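Uncharacterized protein (Bombyx mori, PDB 5AZ0) probably reduces aldehydes and ketones to alcohols as an aldo-keto reductase of the silkworm, built on a TIM-barrel fold. Local coordinates at residues W106-H110 with W138-Q144; F317-Y321 with D336-M341. All coordinates share one frame; numbering follows the deposited sequence.

Contact 1. Residues W106-H110 with W138-Q144; sequences WQHYH and WPMSISQ
Trp106 and Trp138 meet as an offset edge-to-face pair, with the indole edge of Trp138 turned toward the six-membered ring face of Trp106. The planes stand at 89°, and NE1 of Trp138 lies 3.8 Å from CZ3 of Trp106. With CG of Trp106 anti to N (chi1 -161°), its ring swings back toward the other loop although its CB points away. The amide of Gln107 touches both indoles. Its NE2 sits 3.2 Å above the centre of the Trp106 ring, while its OE1 approaches CD1 of Trp138 at the ring edge, 3.3 Å away. A bend at chi2 brings the amide there. The backbone of Gln107 supplies the one direct hydrogen bond of the contact, Ile142 N to Gln107 O at 3.1 Å. It is fairly straight at the hydrogen (152°), but the donor stands well above the carbonyl plane. His108 crosses Gln144 at about a right angle, its CD2 3.5 Å from Gln144 CG, and the ring of Tyr109 backs its imidazole. His110, just after the Trp106-Tyr109 turn, has Ser141 CA over one face of its ring, a CH-pi contact, and a water at each ring nitrogen. His110 NE2 lies 2.7 Å from water 1, which donates to Gln107 OE1 and accepts from Trp138 N. His110 ND1 lies 2.8 Å from water 2, which donates to Pro139 O. With an alanine in place of His110, both waters would probably lose a hydrogen-bond partner, and Ser141 CA would be left without the ring it rests on. The polar groups buried between these two barrel loops are thus joined largely through water, whereas the apolar surfaces meet directly.

Contact 2. Residues F317-Y321 with D336-M341; sequences FWQPY and DIPIAM
The carbonyl oxygen of Met341 is gripped twice: water 3 donates to it at 2.9 Å, and NE1 of Trp106 adds a second hydrogen bond. The same water accepts from Trp318 NE1 at 3.1 Å, so it bridges the two segments, which share no direct hydrogen bond. The rest of the contact is mainly apolar. Phe317 carries much of it. Its CG sits between the backbone N and carbonyl carbon (chi1 42°), which turns the ring toward 336-341, crossing Pro338 at about a right angle. Pro338 CD lies over one face of that ring, offset toward the rim, 3.6 Å from Phe317 CD2, in a CH-pi contact. CE1 of the same phenyl stands over the centre of the Trp318 indole, so the two aromatic neighbours brace each other. Met341, bent at chi2 and chi3, crosses both at about a right angle: its CG is 3.9 Å from Phe317 CZ, and its CE is 3.8 Å from Trp318 CH2. The sulfur lies oblique to the phenyl plane, a Met-aromatic contact. Ile337 reaches in from the other end of the segment. Its CD1 arrives at the edge of the indole, in plane, 3.8 Å from Trp318 CD1, and also presses on the phenol, where the nearest atom is the hydroxyl oxygen, Tyr321 OH, at 3.1 Å. Tyr321 comes to meet it from the opposite direction, while its OH is hydrogen-bonded to Gly146 O. Both segments carry a short 3-10 turn and follow helix 297-304 in the C-terminal tail. Segment 317-321 faces the loop between strand 133-136 and helix 153-165, where Trp138 meets Trp318 edge to face; 336-341 instead reaches Trp106, after strand 100-105, and Arg76, after strand 68-70.

Contact 1 is complete, at residue 144, long before contact 2 begins at 317; their centres lie about 11 Å apart. Contact 1 joins the loops that follow the neighbouring parallel strands 100-105 and 133-136; contact 2 belongs to the tail beyond helix 297-304. They touch directly: besides the bond between Trp106 and Met341, Trp318 of contact 2 packs against Gln107 and Met140 of contact 1. The C-terminal tail is thereby laid over loops at the C-terminal ends of the barrel strands, the end where aldo-keto reductases hold their active site, consistent with a tail that helps shape the pocket.

Contact 1. Residues W106-H110 with W138-Q144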
loop_
_atom_site.group_PDB
_atom_site.type_symbol
_atom_site.label_atom_id
_atom_site.label_comp_id
_atom_site.label_asym_id
_atom_site.label_seq_id
_atom_site.Cartn_x
_atom_site.Cartn_y
_atom_site.Cartn_z
ATOM N N TRP A 106 -9.566 7.917 -5.340
ATOM C CA TRP A 106 -10.473 6.832 -5.635
ATOM C C TRP A 106 -11.129 6.933 -7.007
ATOM O O TRP A 106 -10.903 7.915 -7.782
ATOM C CB TRP A 106 -11.520 6.792 -4.496
ATOM C CG TRP A 106 -12.328 5.515 -4.285
ATOM C CD1 TRP A 106 -13.683 5.381 -4.474
ATOM C CD2 TRP A 106 -11.873 4.245 -3.793
ATOM N NE1 TRP A 106 -14.091 4.105 -4.155
ATOM C CE2 TRP A 106 -13.025 3.382 -3.719
ATOM C CE3 TRP A 106 -10.637 3.736 -3.433
ATOM C CZ2 TRP A 106 -12.949 2.064 -3.297
ATOM C CZ3 TRP A 106 -10.538 2.421 -2.992
ATOM C CH2 TRP A 106 -11.692 1.583 -2.924
ATOM N N GLN A 107 -11.992 5.938 -7.308
ATOM C CA GLN A 107 -12.445 5.588 -8.688
ATOM C C GLN A 107 -13.339 6.594 -9.302
ATOM O O GLN A 107 -13.369 6.732 -10.551
ATOM C CB GLN A 107 -13.162 4.219 -8.731
ATOM C CG GLN A 107 -12.213 3.025 -8.648
ATOM C CD GLN A 107 -11.494 2.862 -7.322
ATOM O OE1 GLN A 107 -10.449 3.457 -7.117
ATOM N NE2 GLN A 107 -11.985 2.003 -6.463
ATOM N N HIS A 108 -13.993 7.399 -8.449
ATOM C CA HIS A 108 -14.834 8.499 -8.994
ATOM C C HIS A 108 -14.163 9.793 -9.272
ATOM O O HIS A 108 -14.814 10.737 -9.764
ATOM C CB HIS A 108 -16.109 8.688 -8.176
ATOM C CG HIS A 108 -15.894 9.079 -6.759
ATOM N ND1 HIS A 108 -15.274 8.265 -5.854
ATOM C CD2 HIS A 108 -16.309 10.169 -6.060
ATOM C CE1 HIS A 108 -15.297 8.837 -4.658
ATOM N NE2 HIS A 108 -15.941 9.977 -4.756
ATOM N N TYR A 109 -12.838 9.850 -9.100
ATOM C CA TYR A 109 -12.129 11.125 -9.375
ATOM C C TYR A 109 -11.112 10.889 -10.489
ATOM O O TYR A 109 -9.907 11.212 -10.344
ATOM C CB TYR A 109 -11.510 11.627 -7.998
ATOM C CG TYR A 109 -12.528 12.257 -7.090
ATOM C CD1 TYR A 109 -13.014 13.510 -7.361
ATOM C CD2 TYR A 109 -13.054 11.614 -5.988
ATOM C CE1 TYR A 109 -14.006 14.092 -6.599
ATOM C CE2 TYR A 109 -14.050 12.232 -5.171
ATOM C CZ TYR A 109 -14.515 13.443 -5.495
ATOM O OH TYR A 109 -15.466 14.096 -4.728
ATOM N N HIS A 110 -11.531 10.266 -11.609
ATOM C CA HIS A 110 -10.541 9.850 -12.673
ATOM C C HIS A 110 -10.483 10.764 -13.793
ATOM O O HIS A 110 -9.585 10.653 -14.667
ATOM C CB HIS A 110 -10.722 8.424 -13.169
ATOM C CG HIS A 110 -10.072 7.397 -12.316
ATOM N ND1 HIS A 110 -9.409 6.340 -12.858
ATOM C CD2 HIS A 110 -9.974 7.256 -10.968
ATOM C CE1 HIS A 110 -8.905 5.582 -11.895
ATOM N NE2 HIS A 110 -9.275 6.088 -10.725
ATOM N N TRP A 138 -7.026 2.672 -7.955
ATOM C CA TRP A 138 -7.300 1.586 -8.908
ATOM C C TRP A 138 -7.347 2.146 -10.273
ATOM O O TRP A 138 -7.606 3.332 -10.439
ATOM C CB TRP A 138 -8.644 0.901 -8.644
ATOM C CG TRP A 138 -8.657 0.203 -7.373
ATOM C CD1 TRP A 138 -8.854 0.748 -6.154
ATOM C CD2 TRP A 138 -8.461 -1.211 -7.157
ATOM N NE1 TRP A 138 -8.821 -0.249 -5.169
ATOM C CE2 TRP A 138 -8.546 -1.448 -5.767
ATOM C CE3 TRP A 138 -8.255 -2.298 -8.010
ATOM C CZ2 TRP A 138 -8.393 -2.715 -5.207
ATOM C CZ3 TRP A 138 -8.086 -3.583 -7.453
ATOM C CH2 TRP A 138 -8.154 -3.777 -6.064
ATOM N N PRO A 139 -7.104 1.297 -11.293
ATOM C CA PRO A 139 -7.116 1.752 -12.669
ATOM C C PRO A 139 -8.551 2.000 -13.240
ATOM O O PRO A 139 -8.713 2.674 -14.292
ATOM C CB PRO A 139 -6.343 0.625 -13.403
ATOM C CG PRO A 139 -6.541 -0.553 -12.580
ATOM C CD PRO A 139 -6.602 -0.084 -11.167
ATOM N N MET A 140 -9.576 1.492 -12.567
ATOM C CA MET A 140 -10.979 1.670 -13.036
ATOM C C MET A 140 -11.475 3.097 -12.704
ATOM O O MET A 140 -11.038 3.720 -11.725
ATOM C CB MET A 140 -11.931 0.647 -12.420
ATOM C CG MET A 140 -11.470 -0.779 -12.528
ATOM S SD MET A 140 -10.460 -1.383 -11.181
ATOM C CE MET A 140 -11.422 -1.263 -9.682
ATOM N N SER A 141 -12.368 3.569 -13.558
ATOM C CA SER A 141 -13.071 4.817 -13.438
ATOM C C SER A 141 -14.566 4.506 -13.292
ATOM O O SER A 141 -15.207 4.130 -14.272
ATOM C CB SER A 141 -12.838 5.623 -14.680
ATOM O OG SER A 141 -13.449 5.021 -15.850
ATOM N N ILE A 142 -15.064 4.645 -12.080
ATOM C CA ILE A 142 -16.391 4.261 -11.650
ATOM C C ILE A 142 -17.101 5.383 -10.862
ATOM O O ILE A 142 -16.604 5.810 -9.793
ATOM C CB ILE A 142 -16.337 3.001 -10.744
ATOM C CG1 ILE A 142 -15.568 1.901 -11.509
ATOM C CG2 ILE A 142 -17.737 2.511 -10.372
ATOM C CD1 ILE A 142 -15.376 0.629 -10.750
ATOM N N SER A 143 -18.300 5.788 -11.316
ATOM C CA SER A 143 -19.086 6.810 -10.589
ATOM C C SER A 143 -19.478 6.326 -9.218
ATOM O O SER A 143 -19.404 5.141 -8.877
ATOM C CB SER A 143 -20.347 7.293 -11.361
ATOM O OG SER A 143 -21.431 6.382 -11.139
ATOM N N GLN A 144 -19.909 7.259 -8.382
ATOM C CA GLN A 144 -20.415 6.910 -7.060
ATOM C C GLN A 144 -21.667 6.035 -7.139
ATOM O O GLN A 144 -22.029 5.426 -6.149
ATOM C CB GLN A 144 -20.782 8.242 -6.248
ATOM C CG GLN A 144 -19.651 9.308 -6.197
ATOM C CD GLN A 144 -19.575 10.336 -7.378
ATOM O OE1 GLN A 144 -19.674 10.051 -8.657
ATOM N NE2 GLN A 144 -19.354 11.585 -6.944
HETATM O O HOH W 1 -8.859 5.186 -8.222
HETATM O O HOH W 2 -9.183 5.249 -15.377
#

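Contact 2. Residues F317-Y321 with D336-M341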
loop_
_atom_site.group_PDB
_atom_site.type_symbol
_atom_site.label_atom_id
_atom_site.label_comp_id
_atom_site.label_asym_id
_atom_site.label_seq_id
_atom_site.Cartn_x
_atom_site.Cartn_y
_atom_site.Cartn_z
ATOM N N PHE A 317 -16.975 -7.762 -7.388
ATOM C CA PHE A 317 -17.864 -6.660 -7.886
ATOM C C PHE A 317 -17.243 -5.712 -8.889
ATOM O O PHE A 317 -17.976 -5.075 -9.588
ATOM C CB PHE A 317 -18.480 -5.854 -6.753
ATOM C CG PHE A 317 -17.526 -5.539 -5.638
ATOM C CD1 PHE A 317 -16.691 -4.427 -5.712
ATOM C CD2 PHE A 317 -17.494 -6.323 -4.513
ATOM C CE1 PHE A 317 -15.803 -4.146 -4.681
ATOM C CE2 PHE A 317 -16.613 -6.049 -3.488
ATOM C CZ PHE A 317 -15.747 -4.959 -3.578
ATOM N N TRP A 318 -15.892 -5.650 -9.020
ATOM C CA TRP A 318 -15.315 -4.794 -10.061
ATOM C C TRP A 318 -14.946 -5.466 -11.354
ATOM O O TRP A 318 -14.595 -4.762 -12.315
ATOM C CB TRP A 318 -14.086 -4.022 -9.487
ATOM C CG TRP A 318 -14.472 -2.932 -8.484
ATOM C CD1 TRP A 318 -15.611 -2.144 -8.500
ATOM C CD2 TRP A 318 -13.711 -2.492 -7.356
ATOM N NE1 TRP A 318 -15.585 -1.253 -7.452
ATOM C CE2 TRP A 318 -14.446 -1.440 -6.732
ATOM C CE3 TRP A 318 -12.471 -2.843 -6.833
ATOM C CZ2 TRP A 318 -13.988 -0.770 -5.613
ATOM C CZ3 TRP A 318 -12.000 -2.157 -5.692
ATOM C CH2 TRP A 318 -12.782 -1.119 -5.101
ATOM N N GLN A 319 -15.047 -6.802 -11.429
ATOM C CA GLN A 319 -14.731 -7.537 -12.717
ATOM C C GLN A 319 -15.336 -7.001 -13.980
ATOM O O GLN A 319 -14.625 -6.912 -14.975
ATOM C CB GLN A 319 -15.046 -9.025 -12.685
ATOM C CG GLN A 319 -14.320 -9.807 -11.596
ATOM C CD GLN A 319 -14.301 -11.333 -11.822
ATOM O OE1 GLN A 319 -13.382 -12.024 -11.366
ATOM N NE2 GLN A 319 -15.338 -11.856 -12.491
ATOM N N PRO A 320 -16.621 -6.601 -13.960
ATOM C CA PRO A 320 -17.232 -6.087 -15.224
ATOM C C PRO A 320 -16.763 -4.709 -15.678
ATOM O O PRO A 320 -17.181 -4.258 -16.759
ATOM C CB PRO A 320 -18.734 -5.998 -14.914
ATOM C CG PRO A 320 -18.912 -6.534 -13.554
ATOM C CD PRO A 320 -17.583 -6.685 -12.856
ATOM N N TYR A 321 -15.904 -4.015 -14.903
ATOM C CA TYR A 321 -15.516 -2.617 -15.286
ATOM C C TYR A 321 -14.340 -2.618 -16.184
ATOM O O TYR A 321 -13.450 -3.426 -16.041
ATOM C CB TYR A 321 -15.298 -1.761 -14.000
ATOM C CG TYR A 321 -16.617 -1.548 -13.314
ATOM C CD1 TYR A 321 -17.102 -2.457 -12.452
ATOM C CD2 TYR A 321 -17.389 -0.408 -13.604
ATOM C CE1 TYR A 321 -18.364 -2.302 -11.900
ATOM C CE2 TYR A 321 -18.639 -0.211 -13.059
ATOM C CZ TYR A 321 -19.126 -1.160 -12.226
ATOM O OH TYR A 321 -20.358 -0.977 -11.662
ATOM N N ASP A 336 -23.525 -6.386 -8.040
ATOM C CA ASP A 336 -23.750 -5.059 -7.442
ATOM C C ASP A 336 -22.624 -4.575 -6.484
ATOM O O ASP A 336 -22.306 -5.261 -5.489
ATOM C CB ASP A 336 -25.097 -5.018 -6.696
ATOM C CG ASP A 336 -26.255 -4.482 -7.559
ATOM O OD1 ASP A 336 -26.041 -3.792 -8.580
ATOM O OD2 ASP A 336 -27.410 -4.751 -7.189
ATOM N N ILE A 337 -22.063 -3.380 -6.767
ATOM C CA ILE A 337 -20.971 -2.825 -5.937
ATOM C C ILE A 337 -21.535 -2.404 -4.576
ATOM O O ILE A 337 -22.355 -1.488 -4.533
ATOM C CB ILE A 337 -20.264 -1.577 -6.599
ATOM C CG1 ILE A 337 -19.561 -1.958 -7.906
ATOM C CG2 ILE A 337 -19.238 -0.959 -5.624
ATOM C CD1 ILE A 337 -19.198 -0.808 -8.821
ATOM N N PRO A 338 -21.096 -3.024 -3.467
ATOM C CA PRO A 338 -21.620 -2.538 -2.160
ATOM C C PRO A 338 -21.419 -1.036 -1.973
ATOM O O PRO A 338 -20.404 -0.457 -2.489
ATOM C CB PRO A 338 -20.821 -3.314 -1.096
ATOM C CG PRO A 338 -19.969 -4.279 -1.832
ATOM C CD PRO A 338 -20.142 -4.133 -3.326
ATOM N N ILE A 339 -22.357 -0.402 -1.247
ATOM C CA ILE A 339 -22.322 1.069 -1.095
ATOM C C ILE A 339 -21.018 1.584 -0.395
ATOM O O ILE A 339 -20.490 2.605 -0.800
ATOM C CB ILE A 339 -23.602 1.638 -0.417
ATOM C CG1 ILE A 339 -23.723 3.168 -0.638
ATOM C CG2 ILE A 339 -23.645 1.287 1.078
ATOM C CD1 ILE A 339 -25.172 3.662 -0.803
ATOM N N ALA A 340 -20.510 0.866 0.616
ATOM C CA ALA A 340 -19.269 1.209 1.288
ATOM C C ALA A 340 -17.994 1.294 0.369
ATOM O O ALA A 340 -16.989 1.858 0.787
ATOM C CB ALA A 340 -19.000 0.256 2.445
ATOM N N MET A 341 -18.071 0.779 -0.863
ATOM C CA MET A 341 -17.015 0.888 -1.842
ATOM C C MET A 341 -17.258 2.056 -2.799
ATOM O O MET A 341 -16.535 2.190 -3.788
ATOM C CB MET A 341 -16.933 -0.420 -2.635
ATOM C CG MET A 341 -16.940 -1.690 -1.784
ATOM S SD MET A 341 -15.648 -1.776 -0.583
ATOM C CE MET A 341 -14.213 -1.627 -1.640
HETATM O O HOH W 3 -16.461 1.591 -6.614
#